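Local structure of ribose-phosphate pyrophosphokinase (Sulfolobus solfataricus, 4TWB) at residues Ala243-Leu248 and Thr268-Val273; Thr264-Asn269 and Ile279-Ser284. The protein catalyses the transfer of the pyrophosphoryl group of ATP to the 1-hydroxyl of ribose 5-phosphate, forming phosphoribosyl diphosphate (PRPP). All coordinates share one frame; numbering follows the deposited sequence.

Contact 1: Ala243-Leu248 and Thr268-Val273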
ATOM      1  N   ALA A 243     -26.970  10.183   5.461  1.00 37.69           N
ATOM      2  CA  ALA A 243     -25.835  11.090   5.407  1.00 42.37           C
ATOM      3  C   ALA A 243     -24.642  10.531   6.172  1.00 39.92           C
ATOM      4  O   ALA A 243     -24.784   9.998   7.265  1.00 39.87           O
ATOM      5  CB  ALA A 243     -26.224  12.456   5.961  1.00 35.68           C
ATOM      6  N   ALA A 244     -23.462  10.649   5.591  1.00 31.98           N
ATOM      7  CA  ALA A 244     -22.242  10.302   6.304  1.00 40.37           C
ATOM      8  C   ALA A 244     -21.108  11.212   5.858  1.00 40.57           C
ATOM      9  O   ALA A 244     -21.140  11.774   4.762  1.00 41.04           O
ATOM     10  CB  ALA A 244     -21.886   8.858   6.062  1.00 30.20           C
ATOM     11  N   ILE A 245     -20.107  11.367   6.706  1.00 30.70           N
ATOM     12  CA  ILE A 245     -18.928  12.126   6.310  1.00 37.65           C
ATOM     13  C   ILE A 245     -18.136  11.366   5.216  1.00 40.32           C
ATOM     14  O   ILE A 245     -17.813  11.922   4.158  1.00 38.82           O
ATOM     15  CB  ILE A 245     -18.032  12.465   7.529  1.00 37.34           C
ATOM     16  CG1 ILE A 245     -18.733  13.459   8.454  1.00 35.74           C
ATOM     17  CG2 ILE A 245     -16.701  13.029   7.078  1.00 37.49           C
ATOM     18  CD1 ILE A 245     -19.789  12.842   9.379  1.00 35.17           C
ATOM     19  N   HIS A 246     -17.865  10.087   5.467  1.00 39.08           N
ATOM     20  CA  HIS A 246     -17.130   9.247   4.534  1.00 28.46           C
ATOM     21  C   HIS A 246     -18.044   8.263   3.823  1.00 37.39           C
ATOM     22  O   HIS A 246     -18.487   7.279   4.413  1.00 39.35           O
ATOM     23  CB  HIS A 246     -16.019   8.489   5.267  1.00 32.84           C
ATOM     24  CG  HIS A 246     -15.178   9.361   6.142  1.00 30.56           C
ATOM     25  ND1 HIS A 246     -14.360  10.350   5.638  1.00 26.23           N
ATOM     26  CD2 HIS A 246     -15.042   9.406   7.489  1.00 31.74           C
ATOM     27  CE1 HIS A 246     -13.749  10.960   6.638  1.00 37.62           C
ATOM     28  NE2 HIS A 246     -14.150  10.408   7.774  1.00 25.60           N
ATOM     29  N   LEU A 247     -18.325   8.525   2.549  1.00 40.39           N
ATOM     30  CA  LEU A 247     -19.177   7.630   1.766  1.00 35.03           C
ATOM     31  C   LEU A 247     -18.377   6.630   0.936  1.00 45.80           C
ATOM     32  O   LEU A 247     -18.192   6.831  -0.265  1.00 52.36           O
ATOM     33  CB  LEU A 247     -20.083   8.435   0.842  1.00 40.48           C
ATOM     34  CG  LEU A 247     -21.456   8.863   1.345  1.00 39.91           C
ATOM     35  CD1 LEU A 247     -22.273   9.436   0.203  1.00 33.10           C
ATOM     36  CD2 LEU A 247     -22.172   7.679   1.964  1.00 40.93           C
ATOM     37  N   LEU A 248     -17.906   5.557   1.570  1.00 49.98           N
ATOM     38  CA  LEU A 248     -17.151   4.510   0.869  1.00 51.71           C
ATOM     39  C   LEU A 248     -18.099   3.454   0.319  1.00 64.27           C
ATOM     40  O   LEU A 248     -18.075   2.306   0.765  1.00 73.50           O
ATOM     41  CB  LEU A 248     -16.180   3.803   1.824  1.00 44.89           C
ATOM     42  CG  LEU A 248     -15.400   4.602   2.866  1.00 49.43           C
ATOM     43  CD1 LEU A 248     -14.817   3.664   3.901  1.00 35.71           C
ATOM     44  CD2 LEU A 248     -14.313   5.420   2.196  1.00 60.00           C
ATOM     45  N   THR A 268     -19.441  13.756   1.753  1.00 39.94           N
ATOM     46  CA  THR A 268     -18.463  14.824   1.608  1.00 32.00           C
ATOM     47  C   THR A 268     -17.288  14.376   0.748  1.00 47.07           C
ATOM     48  O   THR A 268     -17.158  13.186   0.408  1.00 48.74           O
ATOM     49  CB  THR A 268     -17.890  15.277   2.968  1.00 35.63           C
ATOM     50  OG1 THR A 268     -16.754  14.479   3.305  1.00 34.00           O
ATOM     51  CG2 THR A 268     -18.913  15.146   4.055  1.00 37.72           C
ATOM     52  N   ASN A 269     -16.416  15.330   0.435  1.00 35.69           N
ATOM     53  CA  ASN A 269     -15.276  15.068  -0.411  1.00 31.83           C
ATOM     54  C   ASN A 269     -14.013  14.648   0.344  1.00 36.80           C
ATOM     55  O   ASN A 269     -12.894  14.970  -0.062  1.00 35.35           O
ATOM     56  CB  ASN A 269     -15.007  16.258  -1.342  1.00 29.36           C
ATOM     57  CG  ASN A 269     -14.641  17.534  -0.591  1.00 37.96           C
ATOM     58  OD1 ASN A 269     -14.891  17.660   0.605  1.00 34.40           O
ATOM     59  ND2 ASN A 269     -14.039  18.487  -1.302  1.00 36.75           N
ATOM     60  N   THR A 270     -14.186  13.923   1.443  1.00 34.96           N
ATOM     61  CA  THR A 270     -13.044  13.239   2.038  1.00 33.40           C
ATOM     62  C   THR A 270     -12.781  12.018   1.169  1.00 38.70           C
ATOM     63  O   THR A 270     -11.704  11.451   1.195  1.00 35.45           O
ATOM     64  CB  THR A 270     -13.316  12.779   3.472  1.00 37.09           C
ATOM     65  OG1 THR A 270     -14.435  11.889   3.482  1.00 35.23           O
ATOM     66  CG2 THR A 270     -13.604  13.968   4.380  1.00 31.60           C
ATOM     67  N   ILE A 271     -13.790  11.636   0.391  1.00 42.96           N
ATOM     68  CA  ILE A 271     -13.739  10.481  -0.499  1.00 34.83           C
ATOM     69  C   ILE A 271     -14.035  10.942  -1.929  1.00 51.18           C
ATOM     70  O   ILE A 271     -14.537  12.053  -2.132  1.00 57.06           O
ATOM     71  CB  ILE A 271     -14.821   9.450  -0.093  1.00 42.54           C
ATOM     72  CG1 ILE A 271     -14.630   9.033   1.356  1.00 39.06           C
ATOM     73  CG2 ILE A 271     -14.786   8.234  -0.979  1.00 57.38           C
ATOM     74  CD1 ILE A 271     -13.233   8.683   1.678  1.00 32.47           C
ATOM     75  N   ASN A 272     -13.734  10.094  -2.915  1.00 53.46           N
ATOM     76  CA  ASN A 272     -14.127  10.346  -4.298  1.00 56.44           C
ATOM     77  C   ASN A 272     -15.474   9.671  -4.639  1.00 60.41           C
ATOM     78  O   ASN A 272     -15.686   8.523  -4.246  1.00 67.43           O
ATOM     79  CB  ASN A 272     -13.021   9.836  -5.212  1.00 49.10           C
ATOM     80  CG  ASN A 272     -13.213  10.261  -6.652  1.00 78.72           C
ATOM     81  OD1 ASN A 272     -13.903  11.247  -6.940  1.00 78.81           O
ATOM     82  ND2 ASN A 272     -12.594   9.522  -7.571  1.00 70.27           N
ATOM     83  N   VAL A 273     -16.376  10.351  -5.364  1.00 65.89           N
ATOM     84  CA  VAL A 273     -17.709   9.766  -5.646  1.00 55.52           C
ATOM     85  C   VAL A 273     -18.328   9.911  -7.084  1.00 73.72           C
ATOM     86  O   VAL A 273     -17.631   9.853  -8.096  1.00 63.49           O
ATOM     87  CB  VAL A 273     -18.753  10.210  -4.572  1.00 71.92           C
ATOM     88  CG1 VAL A 273     -19.526   9.009  -4.084  1.00 87.12           C
ATOM     89  CG2 VAL A 273     -18.086  10.893  -3.383  1.00 47.03           C
TER
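The ST turn at T268 meets the corner at I245 where two neighbouring strands of the phosphoribosyltransferase domain come to their C-terminal ends. The hydroxyl OG1 of T268, set between its backbone N and carbonyl carbon (chi1 88°), donates to I245 O at 2.9 Å, tilted somewhat out of the carbonyl plane. T268 OG1 in turn accepts from T270 N at 3.2 Å, which closes the turn, while T268 N adds a weak bond to I245 O. An alanine at T268 would probably leave I245 O with little more from this loop than the weak bond from T268 N, and T270 N without the acceptor that closes the turn.

T270 comes in at the edge of the H246 ring, its side chain crossing that of H246 at about a right angle, with T270 OG1 2.6 Å from H246 ND1 in a hydrogen bond. Within the same segment I245 CG2 lies over the centre of one face of the H246 ring, 3.6 Å above its plane, and NE2 is bonded to the carbonyls of V124 and E125, so both ring nitrogens are engaged. Farther out, I271 CD1 packs on L248 CD2 at 3.5 Å, and L248 also touches D34 of the second subunit. L248 lies beside S220 of the ribose 5-phosphate site, as expected in the type I phosphoribosyltransferase fold, where the substrate site sits at the C-terminal ends of the parallel strands.

Contact 2: Thr264-Asn269 and Ile279-Ser284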
ATOM      1  N   THR A 264     -32.352  10.162  -0.886  1.00 63.60           N
ATOM      2  CA  THR A 264     -31.214  11.044  -1.080  1.00 60.84           C
ATOM      3  C   THR A 264     -30.005  10.535  -0.313  1.00 55.40           C
ATOM      4  O   THR A 264     -30.146   9.929   0.749  1.00 52.62           O
ATOM      5  CB  THR A 264     -31.546  12.471  -0.591  1.00 66.29           C
ATOM      6  OG1 THR A 264     -32.842  12.851  -1.070  1.00 72.77           O
ATOM      7  CG2 THR A 264     -30.522  13.469  -1.079  1.00 63.14           C
ATOM      8  N   LEU A 265     -28.818  10.782  -0.858  1.00 47.34           N
ATOM      9  CA  LEU A 265     -27.568  10.455  -0.175  1.00 44.98           C
ATOM     10  C   LEU A 265     -26.686  11.678  -0.003  1.00 50.30           C
ATOM     11  O   LEU A 265     -26.373  12.361  -0.979  1.00 45.47           O
ATOM     12  CB  LEU A 265     -26.790   9.396  -0.937  1.00 41.13           C
ATOM     13  CG  LEU A 265     -27.177   7.960  -0.628  1.00 48.17           C
ATOM     14  CD1 LEU A 265     -26.207   7.040  -1.315  1.00 41.31           C
ATOM     15  CD2 LEU A 265     -27.169   7.722   0.868  1.00 46.21           C
ATOM     16  N   ILE A 266     -26.284  11.949   1.238  1.00 42.78           N
ATOM     17  CA  ILE A 266     -25.401  13.073   1.524  1.00 38.77           C
ATOM     18  C   ILE A 266     -24.054  12.604   2.025  1.00 35.48           C
ATOM     19  O   ILE A 266     -23.970  11.859   3.003  1.00 32.39           O
ATOM     20  CB  ILE A 266     -25.983  14.003   2.578  1.00 38.18           C
ATOM     21  CG1 ILE A 266     -27.234  14.691   2.050  1.00 41.61           C
ATOM     22  CG2 ILE A 266     -24.960  15.040   2.962  1.00 35.54           C
ATOM     23  CD1 ILE A 266     -28.053  15.345   3.142  1.00 32.94           C
ATOM     24  N   GLY A 267     -23.001  13.044   1.343  1.00 35.40           N
ATOM     25  CA  GLY A 267     -21.640  12.760   1.753  1.00 38.01           C
ATOM     26  C   GLY A 267     -20.742  13.970   1.582  1.00 42.97           C
ATOM     27  O   GLY A 267     -21.213  15.076   1.298  1.00 44.36           O
ATOM     28  N   THR A 268     -19.441  13.756   1.753  1.00 39.94           N
ATOM     29  CA  THR A 268     -18.463  14.824   1.608  1.00 32.00           C
ATOM     30  C   THR A 268     -17.288  14.376   0.748  1.00 47.07           C
ATOM     31  O   THR A 268     -17.158  13.186   0.408  1.00 48.74           O
ATOM     32  CB  THR A 268     -17.890  15.277   2.968  1.00 35.63           C
ATOM     33  OG1 THR A 268     -16.754  14.479   3.305  1.00 34.00           O
ATOM     34  CG2 THR A 268     -18.913  15.146   4.055  1.00 37.72           C
ATOM     35  N   ASN A 269     -16.416  15.330   0.435  1.00 35.69           N
ATOM     36  CA  ASN A 269     -15.276  15.068  -0.411  1.00 31.83           C
ATOM     37  C   ASN A 269     -14.013  14.648   0.344  1.00 36.80           C
ATOM     38  O   ASN A 269     -12.894  14.970  -0.062  1.00 35.35           O
ATOM     39  CB  ASN A 269     -15.007  16.258  -1.342  1.00 29.36           C
ATOM     40  CG  ASN A 269     -14.641  17.534  -0.591  1.00 37.96           C
ATOM     41  OD1 ASN A 269     -14.891  17.660   0.605  1.00 34.40           O
ATOM     42  ND2 ASN A 269     -14.039  18.487  -1.302  1.00 36.75           N
ATOM     43  N   ILE A 279     -25.290  14.016  -3.115  1.00 44.43           N
ATOM     44  CA  ILE A 279     -25.047  15.359  -2.624  1.00 43.89           C
ATOM     45  C   ILE A 279     -23.695  15.398  -1.926  1.00 48.56           C
ATOM     46  O   ILE A 279     -23.490  14.746  -0.905  1.00 43.80           O
ATOM     47  CB  ILE A 279     -26.190  15.832  -1.718  1.00 58.42           C
ATOM     48  CG1 ILE A 279     -27.451  16.052  -2.565  1.00 43.13           C
ATOM     49  CG2 ILE A 279     -25.794  17.090  -0.974  1.00 46.76           C
ATOM     50  CD1 ILE A 279     -28.668  16.436  -1.772  1.00 67.90           C
ATOM     51  N   THR A 280     -22.759  16.141  -2.507  1.00 46.29           N
ATOM     52  CA  THR A 280     -21.393  16.144  -2.000  1.00 43.71           C
ATOM     53  C   THR A 280     -21.019  17.473  -1.387  1.00 42.55           C
ATOM     54  O   THR A 280     -20.921  18.476  -2.085  1.00 46.01           O
ATOM     55  CB  THR A 280     -20.366  15.824  -3.109  1.00 45.94           C
ATOM     56  OG1 THR A 280     -20.587  14.498  -3.621  1.00 55.20           O
ATOM     57  CG2 THR A 280     -18.954  15.913  -2.556  1.00 42.33           C
ATOM     58  N   ILE A 281     -20.805  17.470  -0.078  1.00 41.38           N
ATOM     59  CA  ILE A 281     -20.354  18.662   0.632  1.00 38.21           C
ATOM     60  C   ILE A 281     -18.838  18.778   0.558  1.00 35.99           C
ATOM     61  O   ILE A 281     -18.126  17.833   0.863  1.00 47.07           O
ATOM     62  CB  ILE A 281     -20.755  18.608   2.110  1.00 38.60           C
ATOM     63  CG1 ILE A 281     -22.282  18.505   2.240  1.00 43.63           C
ATOM     64  CG2 ILE A 281     -20.217  19.812   2.852  1.00 32.71           C
ATOM     65  CD1 ILE A 281     -22.778  18.333   3.676  1.00 37.67           C
ATOM     66  N   ASP A 282     -18.345  19.941   0.148  1.00 40.10           N
ATOM     67  CA  ASP A 282     -16.906  20.218   0.163  1.00 37.34           C
ATOM     68  C   ASP A 282     -16.543  20.731   1.559  1.00 38.74           C
ATOM     69  O   ASP A 282     -16.909  21.837   1.942  1.00 39.95           O
ATOM     70  CB  ASP A 282     -16.548  21.237  -0.932  1.00 28.32           C
ATOM     71  CG  ASP A 282     -15.147  21.802  -0.790  1.00 50.53           C
ATOM     72  OD1 ASP A 282     -14.380  21.317   0.074  1.00 38.52           O
ATOM     73  OD2 ASP A 282     -14.825  22.744  -1.556  1.00 51.02           O
ATOM     74  N   VAL A 283     -15.833  19.908   2.315  1.00 32.13           N
ATOM     75  CA  VAL A 283     -15.557  20.193   3.712  1.00 34.26           C
ATOM     76  C   VAL A 283     -14.273  20.988   3.920  1.00 44.06           C
ATOM     77  O   VAL A 283     -13.784  21.085   5.054  1.00 40.88           O
ATOM     78  CB  VAL A 283     -15.437  18.893   4.536  1.00 40.77           C
ATOM     79  CG1 VAL A 283     -16.798  18.227   4.666  1.00 31.43           C
ATOM     80  CG2 VAL A 283     -14.404  17.944   3.902  1.00 29.99           C
ATOM     81  N   SER A 284     -13.726  21.550   2.841  1.00 38.29           N
ATOM     82  CA  SER A 284     -12.520  22.374   2.950  1.00 35.99           C
ATOM     83  C   SER A 284     -12.723  23.526   3.942  1.00 38.97           C
ATOM     84  O   SER A 284     -11.850  23.832   4.750  1.00 35.69           O
ATOM     85  CB  SER A 284     -12.134  22.933   1.587  1.00 32.93           C
ATOM     86  OG  SER A 284     -12.086  21.904   0.633  1.00 43.78           O
TER
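Strands 264-268 and 279-281 run parallel, their axes 27° apart, and hydrogen bonds alternate between them from L265 to N269. G267 contributes both its N and its O: G267 N donates to I279 O at 2.9 Å, and I281 N returns a nearly straight bond to G267 O at 2.8 Å. I279 N to L265 O and N269 N to I281 O complete the series.

I266, I279 and I281 share one face of the sheet. The side chains of I266 and I279 lie side by side, pointing the same way, with I266 CG1 4.1 Å from I279 CB. I281 CD1 reaches I266 CG2 at 4.0 Å, and helix 145-155 packs over I279 and I281. On that face too, V283 CG1 meets T268 CB at 3.6 Å, the two side chains crossing at about a right angle.

Past the strands, N269 takes over with its side chain. N269 CG sits between its backbone N and carbonyl carbon (chi1 63°), and N269 OD1 accepts from V283 N at 3.0 Å. ND2 makes a weak bond to D282 OD1, the amide and carboxylate planes standing 66° apart. D282 OD1 also accepts from S284 N at 2.9 Å, met from above the carboxylate plane. This is an Asx turn, placed where V283 occupies the N-cap position of helix 284-289, and it leads from the outermost strand of the domain's parallel sheet into the C-terminal helix.

In the fold
Contacts 1 and 2 lie with their centres about 6 Å apart in the phosphoribosyltransferase domain and share T268 and N269. Both use the six-stranded parallel sheet, in which strand 262-268 lies between 239-244 and 279-281. Along the chain the order is 243-248, 264-269, 268-273 and 279-284, so contact 2 begins on the strand that leads into the loop of contact 1. A244 N lies 2.9 Å from I266 O, a probable hydrogen bond between the two contacts, and L247 packs on G267. Contact 1 lies near the ribose 5-phosphate site and touches strand 120-124 of the other sheet, whereas contact 2 finishes the sheet edge and passes to the final helix.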